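Local coordinates for 1,4-dihydroxy-6-naphtoate synthase (PDB 1ZBM), which probably catalyses the conversion of cyclic dehypoxanthinylfutalosinate into 1,4-dihydroxy-6-naphthoate, a step in menaquinone biosynthesis, at residues E45-L50 / L149-G154; Y112-L117 / K258-M263; K120-D125 / C165-W170; D171-Q176 / P180-L185. One frame throughout, in Å; residues are numbered along the deposited sequence.

Contact 1 (E45-L50 / L149-G154)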
# COMPACT_ATOMS: atom_id res chain seq x y z
N GLU A 45 -10.13 -0.67 7.07
CA GLU A 45 -9.83 -2.08 7.25
C GLU A 45 -8.44 -2.39 6.70
O GLU A 45 -7.93 -1.65 5.86
CB GLU A 45 -10.88 -2.93 6.54
CG GLU A 45 -12.21 -3.03 7.26
CD GLU A 45 -13.26 -3.71 6.41
OE1 GLU A 45 -14.28 -4.18 6.97
OE2 GLU A 45 -13.08 -3.76 5.17
N ASP A 46 -7.84 -3.47 7.19
CA ASP A 46 -6.51 -3.87 6.75
C ASP A 46 -6.47 -4.11 5.24
O ASP A 46 -7.41 -4.64 4.64
CB ASP A 46 -6.07 -5.13 7.51
CG ASP A 46 -4.69 -5.63 7.10
OD1 ASP A 46 -4.61 -6.37 6.09
OD2 ASP A 46 -3.69 -5.26 7.76
N ILE A 47 -5.36 -3.69 4.65
CA ILE A 47 -5.15 -3.80 3.20
C ILE A 47 -5.45 -5.19 2.63
O ILE A 47 -6.01 -5.31 1.54
CB ILE A 47 -3.68 -3.40 2.84
CG1 ILE A 47 -3.50 -3.37 1.34
CG2 ILE A 47 -2.70 -4.36 3.48
CD1 ILE A 47 -4.31 -2.28 0.66
N GLU A 48 -5.10 -6.25 3.35
CA GLU A 48 -5.38 -7.58 2.82
C GLU A 48 -6.89 -7.82 2.84
O GLU A 48 -7.43 -8.47 1.95
CB GLU A 48 -4.63 -8.65 3.61
CG GLU A 48 -4.69 -10.05 2.98
CD GLU A 48 -4.23 -10.09 1.52
OE1 GLU A 48 -3.75 -9.06 1.00
OE2 GLU A 48 -4.34 -11.17 0.90
N THR A 49 -7.57 -7.27 3.85
CA THR A 49 -9.03 -7.42 3.94
C THR A 49 -9.70 -6.74 2.74
O THR A 49 -10.67 -7.27 2.18
CB THR A 49 -9.58 -6.78 5.24
OG1 THR A 49 -9.03 -7.46 6.38
CG2 THR A 49 -11.11 -6.86 5.30
N LEU A 50 -9.17 -5.59 2.33
CA LEU A 50 -9.71 -4.86 1.19
C LEU A 50 -9.37 -5.56 -0.14
O LEU A 50 -10.16 -5.53 -1.08
CB LEU A 50 -9.19 -3.41 1.16
CG LEU A 50 -9.47 -2.51 2.38
CD1 LEU A 50 -9.12 -1.05 2.05
CD2 LEU A 50 -10.94 -2.62 2.76
N LEU A 149 8.14 -10.52 6.13
CA LEU A 149 7.97 -9.50 5.10
C LEU A 149 7.24 -8.32 5.75
O LEU A 149 6.16 -8.49 6.30
CB LEU A 149 7.16 -10.06 3.94
CG LEU A 149 6.97 -9.18 2.70
CD1 LEU A 149 8.34 -8.82 2.10
CD2 LEU A 149 6.14 -9.95 1.69
N LEU A 150 7.83 -7.13 5.66
CA LEU A 150 7.26 -5.93 6.26
C LEU A 150 6.81 -4.95 5.18
O LEU A 150 7.64 -4.41 4.45
CB LEU A 150 8.31 -5.24 7.12
CG LEU A 150 9.05 -6.14 8.10
CD1 LEU A 150 10.22 -5.42 8.73
CD2 LEU A 150 8.06 -6.62 9.16
N ILE A 151 5.51 -4.70 5.11
CA ILE A 151 4.99 -3.77 4.12
C ILE A 151 4.60 -2.42 4.70
O ILE A 151 4.33 -1.47 3.95
CB ILE A 151 3.76 -4.37 3.39
CG1 ILE A 151 2.55 -4.40 4.33
CG2 ILE A 151 4.08 -5.79 2.94
CD1 ILE A 151 1.29 -4.91 3.67
N HIS A 152 4.56 -2.32 6.02
CA HIS A 152 4.19 -1.06 6.66
C HIS A 152 5.40 -0.36 7.26
O HIS A 152 6.50 -0.47 6.74
CB HIS A 152 3.10 -1.29 7.70
CG HIS A 152 1.82 -1.82 7.13
ND1 HIS A 152 1.04 -1.08 6.27
CD2 HIS A 152 1.22 -3.02 7.25
CE1 HIS A 152 0.00 -1.81 5.88
NE2 HIS A 152 0.09 -3.00 6.46
N GLU A 153 5.21 0.35 8.37
CA GLU A 153 6.31 1.10 8.97
C GLU A 153 7.48 0.26 9.47
O GLU A 153 8.48 0.80 9.94
CB GLU A 153 5.81 2.04 10.08
CG GLU A 153 5.34 1.35 11.36
CD GLU A 153 3.94 0.77 11.25
OE1 GLU A 153 3.48 0.16 12.24
OE2 GLU A 153 3.30 0.92 10.18
N GLY A 154 7.35 -1.06 9.37
CA GLY A 154 8.43 -1.93 9.81
C GLY A 154 9.67 -1.69 8.96
O GLY A 154 10.79 -1.74 9.47
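Asp46, whose carboxylate faces His152 across the contact, uses OD1 to accept the amide of Glu48: the bond from Glu48 N to Asp46 OD1 is 2.8 Å long and arrives from above the carboxylate plane. This N-cap starts helix 47-53, which leaves the end of strand 39-44 in the sheet of one lobe; the loop after strand 147-150 belongs to the other lobe. The two segments thus face each other between the lobes of a type II periplasmic-binding-protein fold, where the cleft of this family lies. His152 is the predicted proton acceptor. Its NE2 stands 4.6 Å from Asp46 OD2, too far for a direct bond.

Apolar contact is thin and centred on one methyl group. Ile47 CG2 lies 4.0 Å from CD1 of Ile151, the two side chains meeting at a slant, and the same methyl reaches the edge of the imidazole, close to its plane, at 4.3 Å from His152 NE2. Ile151 carries its CG1 branch between its own backbone N and carbonyl carbon (chi1 72°), which directs CD1 across toward the helix start, while its CG2 branch, beside the backbone N, turns to Ala115, a predicted substrate-binding residue. Phe133 meets the imidazole edge-to-face and also touches the side chain of Asp46. Within the loop, Ile151 CG1 lies 3.4 Å above one face of the His152 ring, displaced toward its rim.

Contact 2 (Y112-L117 / K258-M263)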
# COMPACT_ATOMS: atom_id res chain seq x y z
N TYR A 112 -2.23 -11.45 -1.34
CA TYR A 112 -2.44 -10.55 -2.45
C TYR A 112 -1.71 -9.20 -2.42
O TYR A 112 -1.97 -8.34 -3.26
CB TYR A 112 -3.95 -10.32 -2.63
CG TYR A 112 -4.69 -11.59 -3.04
CD1 TYR A 112 -4.49 -12.16 -4.30
CD2 TYR A 112 -5.56 -12.22 -2.17
CE1 TYR A 112 -5.14 -13.35 -4.67
CE2 TYR A 112 -6.22 -13.40 -2.53
CZ TYR A 112 -6.00 -13.96 -3.77
OH TYR A 112 -6.61 -15.15 -4.12
N THR A 113 -0.79 -9.01 -1.48
CA THR A 113 -0.09 -7.74 -1.44
C THR A 113 0.98 -7.71 -2.50
O THR A 113 1.49 -8.75 -2.93
CB THR A 113 0.60 -7.51 -0.12
OG1 THR A 113 1.70 -8.42 -0.01
CG2 THR A 113 -0.38 -7.74 1.01
N THR A 114 1.32 -6.50 -2.93
CA THR A 114 2.35 -6.32 -3.93
C THR A 114 3.69 -6.86 -3.40
O THR A 114 4.48 -7.44 -4.15
CB THR A 114 2.47 -4.84 -4.28
OG1 THR A 114 1.25 -4.41 -4.88
CG2 THR A 114 3.61 -4.61 -5.26
N ALA A 115 3.93 -6.68 -2.11
CA ALA A 115 5.16 -7.15 -1.50
C ALA A 115 5.28 -8.67 -1.61
O ALA A 115 6.39 -9.20 -1.69
CB ALA A 115 5.22 -6.73 -0.03
N ASN A 116 4.16 -9.37 -1.59
CA ASN A 116 4.23 -10.82 -1.70
C ASN A 116 4.60 -11.20 -3.12
O ASN A 116 5.46 -12.05 -3.34
CB ASN A 116 2.91 -11.47 -1.32
CG ASN A 116 3.10 -12.60 -0.35
OD1 ASN A 116 3.92 -13.51 -0.59
ND2 ASN A 116 2.37 -12.56 0.76
N LEU A 117 3.94 -10.57 -4.09
CA LEU A 117 4.22 -10.83 -5.49
C LEU A 117 5.72 -10.65 -5.73
O LEU A 117 6.36 -11.50 -6.35
CB LEU A 117 3.41 -9.87 -6.37
CG LEU A 117 3.64 -9.97 -7.89
CD1 LEU A 117 3.36 -11.39 -8.37
CD2 LEU A 117 2.73 -8.97 -8.61
N LYS A 258 2.69 -2.00 -15.76
CA LYS A 258 2.67 -2.83 -16.96
C LYS A 258 3.77 -3.87 -16.85
O LYS A 258 3.53 -5.07 -17.04
CB LYS A 258 2.87 -1.98 -18.23
CG LYS A 258 2.53 -2.73 -19.51
CD LYS A 258 3.24 -2.14 -20.74
CE LYS A 258 3.05 -3.04 -21.98
NZ LYS A 258 3.92 -2.65 -23.14
N LYS A 259 4.98 -3.42 -16.52
CA LYS A 259 6.14 -4.32 -16.38
C LYS A 259 5.92 -5.34 -15.27
O LYS A 259 6.08 -6.55 -15.47
CB LYS A 259 7.40 -3.51 -16.08
CG LYS A 259 8.64 -4.36 -15.87
CD LYS A 259 8.95 -5.15 -17.12
CE LYS A 259 10.17 -6.02 -16.95
NZ LYS A 259 10.34 -6.87 -18.17
N LEU A 260 5.56 -4.84 -14.10
CA LEU A 260 5.32 -5.69 -12.95
C LEU A 260 4.38 -6.84 -13.34
O LEU A 260 4.66 -8.00 -13.06
CB LEU A 260 4.69 -4.88 -11.81
CG LEU A 260 4.13 -5.66 -10.62
CD1 LEU A 260 5.24 -6.43 -9.91
CD2 LEU A 260 3.47 -4.68 -9.65
N TYR A 261 3.27 -6.50 -13.99
CA TYR A 261 2.29 -7.50 -14.39
C TYR A 261 2.85 -8.50 -15.39
O TYR A 261 2.62 -9.71 -15.27
CB TYR A 261 1.04 -6.82 -14.97
CG TYR A 261 0.24 -6.02 -13.96
CD1 TYR A 261 -0.70 -5.07 -14.39
CD2 TYR A 261 0.40 -6.20 -12.58
CE1 TYR A 261 -1.46 -4.33 -13.47
CE2 TYR A 261 -0.35 -5.47 -11.66
CZ TYR A 261 -1.28 -4.53 -12.11
OH TYR A 261 -2.01 -3.79 -11.21
N GLU A 262 3.59 -8.00 -16.37
CA GLU A 262 4.20 -8.86 -17.38
C GLU A 262 5.08 -9.88 -16.67
O GLU A 262 4.99 -11.08 -16.95
CB GLU A 262 5.02 -8.01 -18.35
CG GLU A 262 4.14 -7.21 -19.30
CD GLU A 262 4.89 -6.17 -20.10
OE1 GLU A 262 4.25 -5.53 -20.96
OE2 GLU A 262 6.11 -5.98 -19.89
N MSE A 263 5.90 -9.41 -15.74
CA MSE A 263 6.76 -10.33 -15.00
C MSE A 263 5.93 -11.37 -14.25
O MSE A 263 6.31 -12.53 -14.18
CB MSE A 263 7.64 -9.58 -14.01
CG MSE A 263 8.72 -8.73 -14.64
SE MSE A 263 9.80 -7.82 -13.30
CE MSE A 263 11.00 -9.28 -12.87
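Leu117 and Leu260 meet end-on, tip to tip, each with CG anti to its backbone N (chi1 177° and 169°), an extension that spans the 9.1 Å between the CA atoms of Leu117 and Leu260. On Leu117 a single methyl does the touching: Leu117 CD2 lies 3.8 Å from Leu260 CD1 and 4.1 Å from Leu260 CG. The second methyl of Leu260, CD2, comes only to 4.4 Å from Thr114 CG2, a looser approach at the flank. All three residues are buried, and Trp173 also packs on Leu260.

The threonine divides its roles. Its methyl turns to the leucine, whereas Thr114 OG1 is hydrogen-bonded to Leu183 O and His67 N, which anchors the start of helix 114-122. Just before it, Thr113 caps that helix, Asn116 N donating to Thr113 OG1 over 3.1 Å.

Helix 251-265 is quite different on its outer side. Lys258 is exposed, and its NZ lies 3.6 Å from Glu262 OE1, a long salt bridge, one turn on.

Thr114 and Ala115 are predicted to bind substrate, so the C-terminal helix packs behind a helix start that probably lines the cleft, consistent with the ligand-facing helix N-termini of two-lobed binding-protein folds.

Contact 3 (K120-D125 / C165-W170); sequences KLAVED and CVLDLW
Val123 and Leu167 run past one another, pointing opposite ways, so that the contact falls to one branch of each: Leu167 CD1 lies 3.9 Å from Val123 CG2. The leucine is fully extended, its CG swung away from the backbone N (chi1 -168°), and this carries the methyl across to the end of helix 114-122. On the valine, CG2 stands beside the backbone N and is the branch offered to the leucine. The same Leu167 CD1 also meets Ala122 CB at 4.3 Å. One methyl therefore rests against two successive residues, the last of the helix and the first to leave helical geometry, and both direct their CB atoms toward the 165-170 segment.

The elements joined belong to the second lobe of the protein. Strand 164-168 is an outermost strand of its five-stranded mixed sheet, and helix 114-122 follows strand 105-108 of that sheet. A classic beta bulge, in which Val166 and Leu167 both face Val93, interrupts the edge strand just where Leu167 turns to the helix; Val93, Leu101 and Leu119 also touch this leucine.

Beyond the bulge the strand passes at once into helix 169-174. Asp168 occupies its N-cap, and Asp168 OD1 accepts a weak bond from Trp170 N (3.0 Å, N-H...O angle 126°) together with one from Asp171 N. The CA atoms of Ala122 and Leu169 are 8.0 Å apart, the nearest such pair, yet the side chain of Leu169 approaches the 120-125 segment less closely than that of Leu167 and packs on Leu118 and Pro91, while Ala122 also bears on Trp172.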
# COMPACT_ATOMS: atom_id res chain seq x y z
N LYS A 120 7.73 -13.50 -4.19
CA LYS A 120 7.54 -14.68 -5.03
C LYS A 120 8.32 -14.60 -6.34
O LYS A 120 8.56 -15.61 -6.99
CB LYS A 120 6.05 -14.89 -5.31
CG LYS A 120 5.24 -15.26 -4.05
CD LYS A 120 3.78 -14.83 -4.16
CE LYS A 120 3.08 -15.54 -5.29
NZ LYS A 120 1.76 -14.90 -5.58
N LEU A 121 8.72 -13.39 -6.73
CA LEU A 121 9.50 -13.20 -7.95
C LEU A 121 11.00 -13.23 -7.67
O LEU A 121 11.79 -13.62 -8.51
CB LEU A 121 9.17 -11.85 -8.60
CG LEU A 121 7.83 -11.72 -9.33
CD1 LEU A 121 7.59 -10.25 -9.61
CD2 LEU A 121 7.86 -12.52 -10.63
N ALA A 122 11.39 -12.80 -6.47
CA ALA A 122 12.80 -12.77 -6.11
C ALA A 122 13.29 -14.12 -5.58
O ALA A 122 14.43 -14.49 -5.80
CB ALA A 122 13.05 -11.67 -5.08
N VAL A 123 12.41 -14.83 -4.87
CA VAL A 123 12.72 -16.15 -4.29
C VAL A 123 11.63 -17.09 -4.79
O VAL A 123 10.51 -17.07 -4.29
CB VAL A 123 12.69 -16.09 -2.75
CG1 VAL A 123 13.35 -17.33 -2.15
CG2 VAL A 123 13.38 -14.83 -2.25
N GLU A 124 11.96 -17.91 -5.79
CA GLU A 124 10.98 -18.83 -6.37
C GLU A 124 10.81 -20.15 -5.66
O GLU A 124 10.30 -21.11 -6.24
CB GLU A 124 11.32 -19.07 -7.84
CG GLU A 124 12.79 -19.19 -8.12
CD GLU A 124 13.08 -19.08 -9.59
OE1 GLU A 124 12.63 -18.08 -10.20
OE2 GLU A 124 13.75 -19.99 -10.14
N ASP A 125 11.23 -20.21 -4.40
CA ASP A 125 11.11 -21.43 -3.63
C ASP A 125 11.30 -21.19 -2.14
O ASP A 125 12.42 -21.18 -1.64
CB ASP A 125 12.11 -22.47 -4.14
CG ASP A 125 11.43 -23.57 -4.93
OD1 ASP A 125 12.14 -24.29 -5.68
OD2 ASP A 125 10.19 -23.74 -4.80
N CYS A 165 17.88 -6.26 7.41
CA CYS A 165 17.35 -6.59 6.11
C CYS A 165 18.20 -7.65 5.42
O CYS A 165 19.43 -7.51 5.30
CB CYS A 165 17.27 -5.33 5.25
SG CYS A 165 16.71 -5.63 3.56
N VAL A 166 17.54 -8.72 4.98
CA VAL A 166 18.20 -9.82 4.28
C VAL A 166 17.81 -9.78 2.81
O VAL A 166 18.46 -10.40 1.97
CB VAL A 166 17.80 -11.18 4.87
CG1 VAL A 166 18.29 -11.29 6.31
CG2 VAL A 166 16.29 -11.36 4.82
N LEU A 167 16.73 -9.06 2.50
CA LEU A 167 16.27 -8.90 1.11
C LEU A 167 15.62 -7.53 1.01
O LEU A 167 14.60 -7.27 1.66
CB LEU A 167 15.25 -9.99 0.72
CG LEU A 167 14.86 -10.16 -0.76
CD1 LEU A 167 13.70 -11.16 -0.88
CD2 LEU A 167 14.46 -8.84 -1.38
N ASP A 168 16.21 -6.66 0.21
CA ASP A 168 15.64 -5.32 0.01
C ASP A 168 14.89 -5.39 -1.31
O ASP A 168 15.49 -5.35 -2.38
CB ASP A 168 16.76 -4.27 -0.05
CG ASP A 168 16.23 -2.85 -0.05
OD1 ASP A 168 15.40 -2.52 -0.94
OD2 ASP A 168 16.65 -2.06 0.83
N LEU A 169 13.57 -5.53 -1.23
CA LEU A 169 12.73 -5.65 -2.40
C LEU A 169 12.91 -4.53 -3.42
O LEU A 169 12.73 -4.74 -4.62
CB LEU A 169 11.26 -5.76 -1.99
CG LEU A 169 10.93 -7.08 -1.29
CD1 LEU A 169 9.54 -7.03 -0.70
CD2 LEU A 169 11.06 -8.23 -2.28
N TRP A 170 13.28 -3.34 -2.96
CA TRP A 170 13.51 -2.27 -3.91
C TRP A 170 14.79 -2.52 -4.69
O TRP A 170 14.83 -2.28 -5.89
CB TRP A 170 13.59 -0.89 -3.25
CG TRP A 170 14.24 0.11 -4.16
CD1 TRP A 170 15.56 0.46 -4.17
CD2 TRP A 170 13.63 0.80 -5.26
NE1 TRP A 170 15.81 1.32 -5.21
CE2 TRP A 170 14.64 1.55 -5.90
CE3 TRP A 170 12.32 0.85 -5.78
CZ2 TRP A 170 14.39 2.35 -7.03
CZ3 TRP A 170 12.08 1.65 -6.90
CH2 TRP A 170 13.11 2.38 -7.51

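Contact 4 (D171-Q176 / P180-L185); sequences DWWSEQ and PLPLGL
First torsions in the extended range in both Trp173 (chi1 160°) and Leu181 (chi1 -154°) bring the indole and the isobutyl group across one another at a slant. Leu181 CG comes to lie over one face of the indole in a CH-pi contact, 3.8 Å from the centroid of the five-membered ring of Trp173 and only 8° off the ring normal. Farther along the ring system Pro182 crosses at about a right angle, its CD 4.1 Å from Trp173 CZ2.

The indole N-H is engaged too: NE1 is hydrogen-bonded to Leu179 O, in the three-residue link between the segments. Within the 171-176 segment, Gln176 NE2 donates to Trp172 O (3.1 Å) and lies above one face of the Trp172 indole.

Helix 169-174 follows the sheet of one lobe and strand 181-189 belongs to that of the other, so the contact sits at a crossover between the two lobes of the fold. Dispersion over the ring face supplies the buried packing, while the bond at NE1 both satisfies the ring's polar atom and probably limits rotation of the indole.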
# COMPACT_ATOMS: atom_id res chain seq x y z
N ASP A 171 15.84 -3.00 -4.03
CA ASP A 171 17.07 -3.25 -4.77
C ASP A 171 16.81 -4.32 -5.81
O ASP A 171 17.34 -4.27 -6.93
CB ASP A 171 18.20 -3.72 -3.86
CG ASP A 171 18.61 -2.68 -2.87
OD1 ASP A 171 18.61 -1.48 -3.24
OD2 ASP A 171 18.92 -3.05 -1.72
N TRP A 172 16.00 -5.30 -5.44
CA TRP A 172 15.68 -6.38 -6.36
C TRP A 172 14.89 -5.86 -7.55
O TRP A 172 15.12 -6.29 -8.68
CB TRP A 172 14.87 -7.46 -5.67
CG TRP A 172 14.54 -8.56 -6.62
CD1 TRP A 172 15.30 -9.65 -6.90
CD2 TRP A 172 13.37 -8.65 -7.45
NE1 TRP A 172 14.68 -10.42 -7.86
CE2 TRP A 172 13.50 -9.82 -8.22
CE3 TRP A 172 12.24 -7.84 -7.63
CZ2 TRP A 172 12.53 -10.22 -9.15
CZ3 TRP A 172 11.27 -8.23 -8.55
CH2 TRP A 172 11.43 -9.41 -9.30
N TRP A 173 13.94 -4.96 -7.29
CA TRP A 173 13.11 -4.41 -8.35
C TRP A 173 13.90 -3.50 -9.27
O TRP A 173 13.69 -3.48 -10.48
CB TRP A 173 11.93 -3.65 -7.76
CG TRP A 173 11.28 -2.67 -8.70
CD1 TRP A 173 11.56 -1.34 -8.84
CD2 TRP A 173 10.17 -2.94 -9.59
NE1 TRP A 173 10.69 -0.75 -9.74
CE2 TRP A 173 9.83 -1.71 -10.21
CE3 TRP A 173 9.44 -4.09 -9.90
CZ2 TRP A 173 8.79 -1.61 -11.13
CZ3 TRP A 173 8.39 -3.99 -10.82
CH2 TRP A 173 8.08 -2.75 -11.42
N SER A 174 14.82 -2.75 -8.67
CA SER A 174 15.65 -1.83 -9.41
C SER A 174 16.50 -2.61 -10.42
O SER A 174 16.83 -2.10 -11.49
CB SER A 174 16.52 -1.04 -8.43
OG SER A 174 17.13 0.06 -9.08
N GLU A 175 16.84 -3.84 -10.08
CA GLU A 175 17.63 -4.68 -10.97
C GLU A 175 16.77 -5.21 -12.12
O GLU A 175 17.30 -5.64 -13.15
CB GLU A 175 18.26 -5.85 -10.21
CG GLU A 175 19.45 -5.46 -9.34
CD GLU A 175 19.97 -6.60 -8.46
OE1 GLU A 175 19.65 -7.78 -8.75
OE2 GLU A 175 20.71 -6.31 -7.50
N GLN A 176 15.45 -5.17 -11.96
CA GLN A 176 14.54 -5.66 -13.00
C GLN A 176 14.12 -4.57 -13.98
O GLN A 176 14.04 -4.81 -15.18
CB GLN A 176 13.29 -6.27 -12.38
CG GLN A 176 13.55 -7.29 -11.30
CD GLN A 176 14.61 -8.29 -11.70
OE1 GLN A 176 14.59 -8.84 -12.81
NE2 GLN A 176 15.55 -8.53 -10.80
N PRO A 180 9.83 3.76 -10.89
CA PRO A 180 9.34 3.73 -9.50
C PRO A 180 8.66 2.38 -9.21
O PRO A 180 8.33 1.64 -10.14
CB PRO A 180 8.37 4.90 -9.46
CG PRO A 180 8.95 5.86 -10.47
CD PRO A 180 9.35 4.95 -11.60
N LEU A 181 8.43 2.06 -7.94
CA LEU A 181 7.81 0.80 -7.56
C LEU A 181 6.35 0.94 -7.07
O LEU A 181 6.11 1.41 -5.95
CB LEU A 181 8.64 0.15 -6.45
CG LEU A 181 8.63 -1.38 -6.24
CD1 LEU A 181 9.15 -1.70 -4.83
CD2 LEU A 181 7.24 -1.93 -6.43
N PRO A 182 5.36 0.52 -7.89
CA PRO A 182 3.93 0.60 -7.56
C PRO A 182 3.60 -0.36 -6.42
O PRO A 182 3.78 -1.57 -6.57
CB PRO A 182 3.23 0.17 -8.85
CG PRO A 182 4.27 0.35 -9.91
CD PRO A 182 5.54 -0.06 -9.23
N LEU A 183 3.09 0.15 -5.30
CA LEU A 183 2.76 -0.74 -4.18
C LEU A 183 1.27 -0.80 -3.86
O LEU A 183 0.65 -1.86 -3.98
CB LEU A 183 3.52 -0.30 -2.93
CG LEU A 183 5.04 -0.38 -3.05
CD1 LEU A 183 5.67 0.37 -1.91
CD2 LEU A 183 5.48 -1.85 -3.05
N GLY A 184 0.70 0.33 -3.45
CA GLY A 184 -0.71 0.38 -3.13
C GLY A 184 -1.38 1.29 -4.14
O GLY A 184 -0.77 2.24 -4.62
N LEU A 185 -2.63 1.01 -4.47
CA LEU A 185 -3.34 1.84 -5.44
C LEU A 185 -4.74 2.23 -4.97
O LEU A 185 -5.34 1.57 -4.11
CB LEU A 185 -3.48 1.07 -6.76
CG LEU A 185 -2.26 0.49 -7.45
CD1 LEU A 185 -2.72 -0.47 -8.54
CD2 LEU A 185 -1.40 1.59 -8.04

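Contacts 2 and 4 lie in the core, their touching residues all buried, whereas contact 3 is partly buried and contact 1 lies at the surface between the lobes. Helix 114-122 serves both contacts 2 and 3, and helix 169-174 both contacts 3 and 4. Further packing ties them together: Leu149 against Leu169 joins contacts 1 and 3, Trp170 against Leu181 joins contacts 3 and 4, and Met263 against Gln176 joins contacts 2 and 4. Chemistry follows place: aliphatic methyls meet in contacts 1, 2 and 3, an aromatic face receives a leucine in contact 4, and contact 1 adds a carboxylate near an imidazole.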